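Local coordinates for uncharacterized protein (Sus scrofa, PDB 5BNI) that is porcine CD38, a member of the ADP-ribosyl cyclase family that combines a bundle of helices with a region built on a parallel beta sheet, at residues Val8-Ile13 / Asp107-Cys112; Gly153-Phe158 / Ser184-Leu189; Asn160-Asn165 / Ile194-Lys199. All blocks are in the same frame, centred on the assembly; numbering follows the deposited sequence.

Contact 1: Val8-Ile13 / Asp107-Cys112; sequences VDFQEI and DDLSWC
Phe10, at the start of helix 10-25, reaches into the loop after helix 101-106 and lays its ring beside Trp111. Among the aromatic contacts, the phenyl ring and the five-membered ring of the indole lie at 28° but are slid well past each other, with centroids 5.3 Å apart, so they hardly overlap. The phenyl face is instead met by Trp111 CB, a CH-pi contact 4.1 Å from the Phe10 ring centroid, while Phe10 CE1 approaches Trp111 CE3 to 3.9 Å. Phe10 CG is anti to the backbone N (chi1 166°), which carries the ring off the helix toward the loop.

The apolar contacts of Leu109 run through one methyl group. Leu109 CD1 touches Phe10 CE1 at 4.0 Å and Ile13 CG2 at 4.2 Å, bridging two residues about one helical turn apart. Backbone bonding begins that turn, with Ile13 N bonded to Asp9 O at 2.9 Å.

Further out, Phe41 meets both Phe10 and Trp111 edge-to-face, Phe139 packs likewise against Trp111, and Tyr58 OH engages the indole NE1. This is a buried aromatic cluster of the helical part of the fold, seating the first turn of helix 10-25 on an irregular loop.

Contact 2: Gly153-Phe158 / Ser184-Leu189; sequences GMVQVF and SKVHTL
Strand segments 153-158 and 186-189 run parallel, their axes 4.9 Å apart at the closest and inclined by 31°, with Met154 paired to Thr188 and Val155 to Leu189. Gly153 N gives Lys185 O a nearly straight bond of 2.8 Å (175° at the hydrogen), and Val155 N reaches Thr188 O at 3.1 Å; between them, the bond from His187 N to Gly153 O is weak.

Met154 and Thr188 share one face of the sheet, where Met154 CG lies 3.5 Å from Thr188 OG1. Val155, Val186 and Leu189 share the other. There the two branches of Val155 divide the work: CG2 meets Val186 CG1 at 3.8 Å, the side chains crossing at about a right angle, whereas CG1 meets Leu189 CD1 at 4.0 Å. That same Leu189 CD1 extends to Val157 CG1, 4.2 Å away. With chi1 of His187 near 59°, the imidazole is folded over the Gly153 peptide and meets it face-on, His187 CD2 standing 3.6 Å from Gly153 C.

Strand 74-77 flanks the first strand on its far side through Phe76. The pairing joins the two strands of a beta-alpha-beta unit: strand 153-160, helix 172-177 and strand 186-195.

Contact 3: Asn160-Asn165 / Ile194-Lys199; sequences NGSISN and IHDSGK
Gly161 and Ser162 are bonded to the end of strand 186-195 and to the residue just after it, by one backbone bond and one side-chain bond. Gly161 N donates to Ile194 O at 3.0 Å, with 151° at the hydrogen. One residue on, Ser162 OG donates to Asp196 OD2 at 2.9 Å. The hydroxyl sits above the carboxylate, 58° out of its plane. The His195 imidazole comes up against the backbone of Gly161, ND1 lying 3.6 Å from Gly161 CA; with no side chain on the glycine, the ring can sit this close, and Gly161 C falls at its edge, in plane.

A water molecule reinforces the serine-aspartate pair, donating to Asp196 OD1 at 3.3 Å and, more weakly, to Ser162 OG at 3.3 Å. Both carboxylate oxygens of Asp196 are thereby engaged. CG of Asp196 stands between its backbone N and carbonyl carbon (chi1 42°), from where OD2 can meet the hydroxyl.

The next shell surrounds these groups. Asn160 OD1 accepts a weak bond from Ser162 N at 3.4 Å, in the manner of an Asx turn, formed where the chain leaves the strand, while Asn160 itself still pairs in parallel with Ile194. From Asp196 to Lys199 the chain reverses in a type II beta turn, with Gly198 taking the positive phi of its third position.

Outside the two segments, the backbone of Asp203 is hydrogen-bonded to that of Gly161, and the backbone of His195 pairs with Asn229 and Arg231, on and just past strand 223-230. The contact thus lies at the C-terminal ends of two inner strands of the parallel sheet, where adjacent strands run out into loops that remain bonded to each other.

In the fold
Starting from the N terminus, contact 1 closes first: it brings residues 107-112 back to the beginning of helix 10-25, enclosing 93 residues, mostly helix and loop but including strand 74-77 of the sheet. Only afterwards do contacts 2 and 3 open, and these cross, since their segments alternate along the chain. Contact 2 closes a loop of 25 residues near the start of strands 153-160 and 186-195, and contact 3 one of 28 residues near their ends. Both therefore fasten the same pair of strands, and they touch where Phe158 CB packs on Ile194 CD1, 4.0 Å away. Contact 1 is remote, its centre 32 Å from that of contact 2, on the opposite side of the chain's centre.

Contact 1: Val8-Ile13 / Asp107-Cys112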
loop_
_atom_site.group_PDB
_atom_site.type_symbol
_atom_site.label_atom_id
_atom_site.label_comp_id
_atom_site.label_asym_id
_atom_site.label_seq_id
_atom_site.Cartn_x
_atom_site.Cartn_y
_atom_site.Cartn_z
ATOM N N VAL A 8 16.468 -2.655 13.344
ATOM C CA VAL A 8 17.019 -2.258 14.639
ATOM C C VAL A 8 16.361 -0.969 15.130
ATOM O O VAL A 8 16.153 -0.033 14.343
ATOM C CB VAL A 8 18.542 -2.020 14.558
ATOM C CG1 VAL A 8 19.174 -2.294 15.915
ATOM C CG2 VAL A 8 19.183 -2.895 13.480
ATOM N N ASP A 9 16.044 -0.906 16.421
ATOM C CA ASP A 9 15.410 0.292 16.978
ATOM C C ASP A 9 14.030 0.577 16.374
ATOM O O ASP A 9 13.571 1.717 16.358
ATOM C CB ASP A 9 16.328 1.511 16.823
ATOM C CG ASP A 9 17.470 1.514 17.831
ATOM O OD1 ASP A 9 17.203 1.508 19.066
ATOM O OD2 ASP A 9 18.642 1.532 17.386
ATOM N N PHE A 10 13.372 -0.479 15.912
ATOM C CA PHE A 10 12.044 -0.415 15.306
ATOM C C PHE A 10 11.021 0.382 16.105
ATOM O O PHE A 10 10.399 1.308 15.584
ATOM C CB PHE A 10 11.524 -1.842 15.075
ATOM C CG PHE A 10 10.046 -1.916 14.761
ATOM C CD1 PHE A 10 9.588 -1.701 13.461
ATOM C CD2 PHE A 10 9.126 -2.174 15.747
ATOM C CE1 PHE A 10 8.236 -1.735 13.154
ATOM C CE2 PHE A 10 7.771 -2.212 15.452
ATOM C CZ PHE A 10 7.334 -1.982 14.155
ATOM N N GLN A 11 10.830 0.015 17.364
ATOM C CA GLN A 11 9.850 0.681 18.213
ATOM C C GLN A 11 10.081 2.179 18.280
ATOM O O GLN A 11 9.128 2.952 18.258
ATOM C CB GLN A 11 9.868 0.073 19.623
ATOM C CG GLN A 11 9.653 -1.435 19.651
ATOM C CD GLN A 11 10.939 -2.237 19.804
ATOM O OE1 GLN A 11 11.935 -2.004 19.106
ATOM N NE2 GLN A 11 10.922 -3.195 20.731
ATOM N N GLU A 12 11.337 2.590 18.368
ATOM C CA GLU A 12 11.650 4.013 18.413
ATOM C C GLU A 12 11.351 4.663 17.097
ATOM O O GLU A 12 10.798 5.762 17.044
ATOM C CB GLU A 12 13.123 4.226 18.726
ATOM C CG GLU A 12 13.452 3.778 20.116
ATOM C CD GLU A 12 13.365 4.910 21.118
ATOM O OE1 GLU A 12 12.937 6.026 20.741
ATOM O OE2 GLU A 12 13.715 4.662 22.286
ATOM N N ILE A 13 11.733 3.983 16.027
ATOM C CA ILE A 13 11.516 4.489 14.695
ATOM C C ILE A 13 10.049 4.715 14.329
ATOM O O ILE A 13 9.736 5.731 13.717
ATOM C CB ILE A 13 12.212 3.589 13.669
ATOM C CG1 ILE A 13 13.731 3.605 13.899
ATOM C CG2 ILE A 13 11.873 4.027 12.257
ATOM C CD1 ILE A 13 14.513 2.788 12.866
ATOM N N ASP A 107 6.664 2.096 6.502
ATOM C CA ASP A 107 7.417 2.131 5.240
ATOM C C ASP A 107 8.865 1.656 5.292
ATOM O O ASP A 107 9.689 2.242 5.992
ATOM C CB ASP A 107 7.372 3.540 4.638
ATOM C CG ASP A 107 7.742 3.555 3.160
ATOM O OD1 ASP A 107 7.416 2.578 2.454
ATOM O OD2 ASP A 107 8.346 4.546 2.695
ATOM N N ASP A 108 9.153 0.604 4.530
ATOM C CA ASP A 108 10.477 0.010 4.414
ATOM C C ASP A 108 10.984 -0.670 5.671
ATOM O O ASP A 108 12.161 -1.006 5.757
ATOM C CB ASP A 108 11.511 1.027 3.917
ATOM C CG ASP A 108 11.200 1.539 2.516
ATOM O OD1 ASP A 108 10.818 0.715 1.654
ATOM O OD2 ASP A 108 11.348 2.763 2.271
ATOM N N LEU A 109 10.111 -0.897 6.644
ATOM C CA LEU A 109 10.555 -1.532 7.868
ATOM C C LEU A 109 10.275 -3.034 7.865
ATOM O O LEU A 109 9.567 -3.542 7.006
ATOM C CB LEU A 109 9.886 -0.895 9.064
ATOM C CG LEU A 109 10.153 0.597 9.287
ATOM C CD1 LEU A 109 9.451 1.035 10.568
ATOM C CD2 LEU A 109 11.662 0.897 9.331
ATOM N N SER A 110 10.842 -3.734 8.839
ATOM C CA SER A 110 10.611 -5.151 9.006
ATOM C C SER A 110 10.457 -5.442 10.493
ATOM O O SER A 110 11.044 -4.756 11.334
ATOM C CB SER A 110 11.767 -5.946 8.404
ATOM O OG SER A 110 11.711 -5.873 6.998
ATOM N N TRP A 111 9.652 -6.453 10.816
ATOM C CA TRP A 111 9.394 -6.785 12.196
ATOM C C TRP A 111 8.816 -8.187 12.337
ATOM O O TRP A 111 8.025 -8.639 11.508
ATOM C CB TRP A 111 8.449 -5.741 12.788
ATOM C CG TRP A 111 7.098 -5.644 12.099
ATOM C CD1 TRP A 111 5.943 -6.289 12.472
ATOM C CD2 TRP A 111 6.762 -4.877 10.935
ATOM N NE1 TRP A 111 4.920 -5.954 11.616
ATOM C CE2 TRP A 111 5.402 -5.097 10.664
ATOM C CE3 TRP A 111 7.480 -4.017 10.092
ATOM C CZ2 TRP A 111 4.755 -4.505 9.600
ATOM C CZ3 TRP A 111 6.834 -3.422 9.037
ATOM C CH2 TRP A 111 5.483 -3.662 8.801
ATOM N N CYS A 112 9.252 -8.879 13.386
ATOM C CA CYS A 112 8.758 -10.213 13.713
ATOM C C CYS A 112 9.127 -10.513 15.139
ATOM O O CYS A 112 10.211 -10.150 15.593
ATOM C CB CYS A 112 9.292 -11.296 12.786
ATOM S SG CYS A 112 11.076 -11.576 12.765
#

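Contact 2: Gly153-Phe158 / Ser184-Leu189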
loop_
_atom_site.group_PDB
_atom_site.type_symbol
_atom_site.label_atom_id
_atom_site.label_comp_id
_atom_site.label_asym_id
_atom_site.label_seq_id
_atom_site.Cartn_x
_atom_site.Cartn_y
_atom_site.Cartn_z
ATOM N N GLY A 153 -14.615 8.566 -4.922
ATOM C CA GLY A 153 -14.706 9.473 -6.036
ATOM C C GLY A 153 -13.932 8.856 -7.185
ATOM O O GLY A 153 -14.211 7.722 -7.589
ATOM N N MET A 154 -12.954 9.592 -7.709
ATOM C CA MET A 154 -12.134 9.092 -8.794
ATOM C C MET A 154 -10.851 8.502 -8.215
ATOM O O MET A 154 -10.299 9.027 -7.248
ATOM C CB MET A 154 -11.832 10.238 -9.783
ATOM C CG MET A 154 -11.223 9.835 -11.130
ATOM S SD MET A 154 -9.444 10.091 -11.153
ATOM C CE MET A 154 -9.322 11.774 -10.510
ATOM N N VAL A 155 -10.385 7.397 -8.806
ATOM C CA VAL A 155 -9.176 6.699 -8.363
ATOM C C VAL A 155 -8.277 6.494 -9.571
ATOM O O VAL A 155 -8.762 6.348 -10.693
ATOM C CB VAL A 155 -9.542 5.356 -7.722
ATOM C CG1 VAL A 155 -8.306 4.551 -7.358
ATOM C CG2 VAL A 155 -10.357 5.612 -6.460
ATOM N N GLN A 156 -6.959 6.505 -9.357
ATOM C CA GLN A 156 -6.031 6.299 -10.455
ATOM C C GLN A 156 -4.913 5.347 -10.131
ATOM O O GLN A 156 -4.419 5.292 -8.993
ATOM C CB GLN A 156 -5.460 7.629 -10.934
ATOM C CG GLN A 156 -5.306 8.664 -9.864
ATOM C CD GLN A 156 -5.174 10.054 -10.454
ATOM O OE1 GLN A 156 -5.827 10.387 -11.444
ATOM N NE2 GLN A 156 -4.324 10.873 -9.842
ATOM N N VAL A 157 -4.517 4.590 -11.145
ATOM C CA VAL A 157 -3.437 3.620 -11.020
ATOM C C VAL A 157 -2.449 3.918 -12.127
ATOM O O VAL A 157 -2.827 4.061 -13.295
ATOM C CB VAL A 157 -3.928 2.134 -11.095
ATOM C CG1 VAL A 157 -4.591 1.835 -12.427
ATOM C CG2 VAL A 157 -2.756 1.183 -10.857
ATOM N N PHE A 158 -1.182 4.025 -11.750
ATOM C CA PHE A 158 -0.141 4.283 -12.711
ATOM C C PHE A 158 0.514 2.966 -13.127
ATOM O O PHE A 158 1.017 2.207 -12.287
ATOM C CB PHE A 158 0.867 5.284 -12.137
ATOM C CG PHE A 158 0.334 6.696 -12.061
ATOM C CD1 PHE A 158 0.387 7.530 -13.167
ATOM C CD2 PHE A 158 -0.255 7.182 -10.886
ATOM C CE1 PHE A 158 -0.135 8.835 -13.114
ATOM C CE2 PHE A 158 -0.783 8.474 -10.830
ATOM C CZ PHE A 158 -0.715 9.307 -11.946
ATOM N N SER A 184 -19.947 1.758 -4.484
ATOM C CA SER A 184 -20.730 2.755 -3.768
ATOM C C SER A 184 -19.965 4.020 -3.387
ATOM O O SER A 184 -20.571 5.001 -2.944
ATOM C CB SER A 184 -21.347 2.162 -2.514
ATOM O OG SER A 184 -20.312 1.893 -1.571
ATOM N N LYS A 185 -18.651 4.004 -3.549
ATOM C CA LYS A 185 -17.841 5.169 -3.197
ATOM C C LYS A 185 -17.045 5.663 -4.392
ATOM O O LYS A 185 -16.774 6.848 -4.508
ATOM C CB LYS A 185 -16.852 4.826 -2.096
ATOM C CG LYS A 185 -17.444 4.333 -0.785
ATOM C CD LYS A 185 -16.333 3.692 0.044
ATOM C CE LYS A 185 -16.681 3.589 1.505
ATOM N NZ LYS A 185 -15.596 4.252 2.262
ATOM N N VAL A 186 -16.661 4.730 -5.266
ATOM C CA VAL A 186 -15.798 5.024 -6.402
ATOM C C VAL A 186 -16.552 4.962 -7.733
ATOM O O VAL A 186 -16.935 3.884 -8.195
ATOM C CB VAL A 186 -14.616 4.038 -6.458
ATOM C CG1 VAL A 186 -13.747 4.318 -7.670
ATOM C CG2 VAL A 186 -13.777 4.126 -5.190
ATOM N N HIS A 187 -16.740 6.116 -8.369
ATOM C CA HIS A 187 -17.443 6.148 -9.625
ATOM C C HIS A 187 -16.595 5.816 -10.861
ATOM O O HIS A 187 -17.117 5.278 -11.836
ATOM C CB HIS A 187 -18.193 7.474 -9.784
ATOM C CG HIS A 187 -17.325 8.693 -9.743
ATOM N ND1 HIS A 187 -16.571 9.105 -10.820
ATOM C CD2 HIS A 187 -17.124 9.612 -8.768
ATOM C CE1 HIS A 187 -15.933 10.220 -10.513
ATOM N NE2 HIS A 187 -16.252 10.552 -9.272
ATOM N N THR A 188 -15.299 6.120 -10.843
ATOM C CA THR A 188 -14.432 5.799 -11.983
ATOM C C THR A 188 -12.985 5.515 -11.596
ATOM O O THR A 188 -12.463 6.081 -10.643
ATOM C CB THR A 188 -14.412 6.905 -13.099
ATOM O OG1 THR A 188 -13.224 7.693 -12.985
ATOM C CG2 THR A 188 -15.610 7.828 -13.029
ATOM N N LEU A 189 -12.343 4.639 -12.359
ATOM C CA LEU A 189 -10.925 4.365 -12.199
ATOM C C LEU A 189 -10.205 4.896 -13.418
ATOM O O LEU A 189 -10.548 4.563 -14.536
ATOM C CB LEU A 189 -10.650 2.861 -12.083
ATOM C CG LEU A 189 -9.172 2.481 -12.196
ATOM C CD1 LEU A 189 -8.364 3.216 -11.158
ATOM C CD2 LEU A 189 -9.012 1.011 -11.977
#

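Contact 3: Asn160-Asn165 / Ile194-Lys199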
loop_
_atom_site.group_PDB
_atom_site.type_symbol
_atom_site.label_atom_id
_atom_site.label_comp_id
_atom_site.label_asym_id
_atom_site.label_seq_id
_atom_site.Cartn_x
_atom_site.Cartn_y
_atom_site.Cartn_z
ATOM N N ASN A 160 2.963 0.627 -16.111
ATOM C CA ASN A 160 4.163 0.670 -16.929
ATOM C C ASN A 160 3.896 0.238 -18.368
ATOM O O ASN A 160 3.415 -0.870 -18.621
ATOM C CB ASN A 160 5.224 -0.241 -16.316
ATOM C CG ASN A 160 6.625 0.101 -16.771
ATOM O OD1 ASN A 160 6.803 1.155 -17.432
ATOM N ND2 ASN A 160 7.543 -0.684 -16.438
ATOM N N GLY A 161 4.220 1.113 -19.310
ATOM C CA GLY A 161 4.019 0.802 -20.710
ATOM C C GLY A 161 5.252 0.244 -21.374
ATOM O O GLY A 161 5.229 -0.096 -22.548
ATOM N N SER A 162 6.339 0.154 -20.624
ATOM C CA SER A 162 7.592 -0.344 -21.161
ATOM C C SER A 162 7.688 -1.842 -20.941
ATOM O O SER A 162 8.715 -2.453 -21.213
ATOM C CB SER A 162 8.762 0.358 -20.486
ATOM O OG SER A 162 8.730 1.739 -20.778
ATOM N N ILE A 163 6.611 -2.431 -20.436
ATOM C CA ILE A 163 6.592 -3.861 -20.185
ATOM C C ILE A 163 5.367 -4.507 -20.790
ATOM O O ILE A 163 4.304 -3.875 -20.904
ATOM C CB ILE A 163 6.594 -4.185 -18.682
ATOM C CG1 ILE A 163 5.316 -3.642 -18.026
ATOM C CG2 ILE A 163 7.850 -3.630 -18.016
ATOM C CD1 ILE A 163 4.789 -4.514 -16.918
ATOM N N SER A 164 5.515 -5.764 -21.190
ATOM C CA SER A 164 4.389 -6.499 -21.716
ATOM C C SER A 164 3.505 -6.665 -20.502
ATOM O O SER A 164 4.004 -6.817 -19.381
ATOM C CB SER A 164 4.846 -7.851 -22.264
ATOM O OG SER A 164 5.864 -7.672 -23.237
ATOM N N ASN A 165 2.200 -6.589 -20.707
ATOM C CA ASN A 165 1.259 -6.744 -19.602
ATOM C C ASN A 165 1.501 -5.760 -18.444
ATOM O O ASN A 165 1.908 -6.153 -17.354
ATOM C CB ASN A 165 1.251 -8.203 -19.122
ATOM C CG ASN A 165 0.590 -9.144 -20.138
ATOM O OD1 ASN A 165 1.033 -10.282 -20.337
ATOM N ND2 ASN A 165 -0.463 -8.658 -20.806
ATOM N N ILE A 194 2.273 4.757 -18.547
ATOM C CA ILE A 194 3.401 5.652 -18.776
ATOM C C ILE A 194 4.485 5.092 -19.682
ATOM O O ILE A 194 4.992 4.003 -19.462
ATOM C CB ILE A 194 4.043 6.046 -17.442
ATOM C CG1 ILE A 194 2.990 6.035 -16.341
ATOM C CG2 ILE A 194 4.697 7.412 -17.561
ATOM C CD1 ILE A 194 3.593 5.870 -14.972
ATOM N N HIS A 195 4.853 5.885 -20.683
ATOM C CA HIS A 195 5.880 5.518 -21.655
ATOM C C HIS A 195 7.116 6.426 -21.544
ATOM O O HIS A 195 6.990 7.639 -21.348
ATOM C CB HIS A 195 5.327 5.637 -23.080
ATOM C CG HIS A 195 4.088 4.832 -23.348
ATOM N ND1 HIS A 195 4.013 3.480 -23.096
ATOM C CD2 HIS A 195 2.898 5.176 -23.901
ATOM C CE1 HIS A 195 2.827 3.026 -23.467
ATOM N NE2 HIS A 195 2.131 4.035 -23.962
ATOM N N ASP A 196 8.306 5.847 -21.651
ATOM C CA ASP A 196 9.483 6.682 -21.730
ATOM C C ASP A 196 9.463 7.119 -23.183
ATOM O O ASP A 196 9.199 6.302 -24.065
ATOM C CB ASP A 196 10.753 5.901 -21.376
ATOM C CG ASP A 196 10.783 4.515 -21.992
ATOM O OD1 ASP A 196 10.612 4.386 -23.227
ATOM O OD2 ASP A 196 10.995 3.548 -21.232
ATOM N N SER A 197 9.714 8.399 -23.436
ATOM C CA SER A 197 9.622 8.955 -24.792
ATOM C C SER A 197 10.576 8.403 -25.860
ATOM O O SER A 197 11.724 8.065 -25.573
ATOM C CB SER A 197 9.705 10.484 -24.734
ATOM O OG SER A 197 9.041 11.086 -25.836
ATOM N N GLY A 198 10.065 8.305 -27.090
ATOM C CA GLY A 198 10.857 7.857 -28.230
ATOM C C GLY A 198 11.132 6.367 -28.372
ATOM O O GLY A 198 11.992 5.980 -29.164
ATOM N N LYS A 199 10.418 5.534 -27.619
ATOM C CA LYS A 199 10.586 4.083 -27.708
ATOM C C LYS A 199 9.251 3.379 -27.950
ATOM O O LYS A 199 8.222 3.794 -27.419
ATOM C CB LYS A 199 11.249 3.516 -26.444
ATOM C CG LYS A 199 11.167 1.994 -26.330
ATOM C CD LYS A 199 12.442 1.388 -25.782
ATOM C CE LYS A 199 13.612 1.716 -26.697
ATOM N NZ LYS A 199 14.657 2.577 -26.064
HETATM O O HOH W 1 7.738 2.884 -23.754
#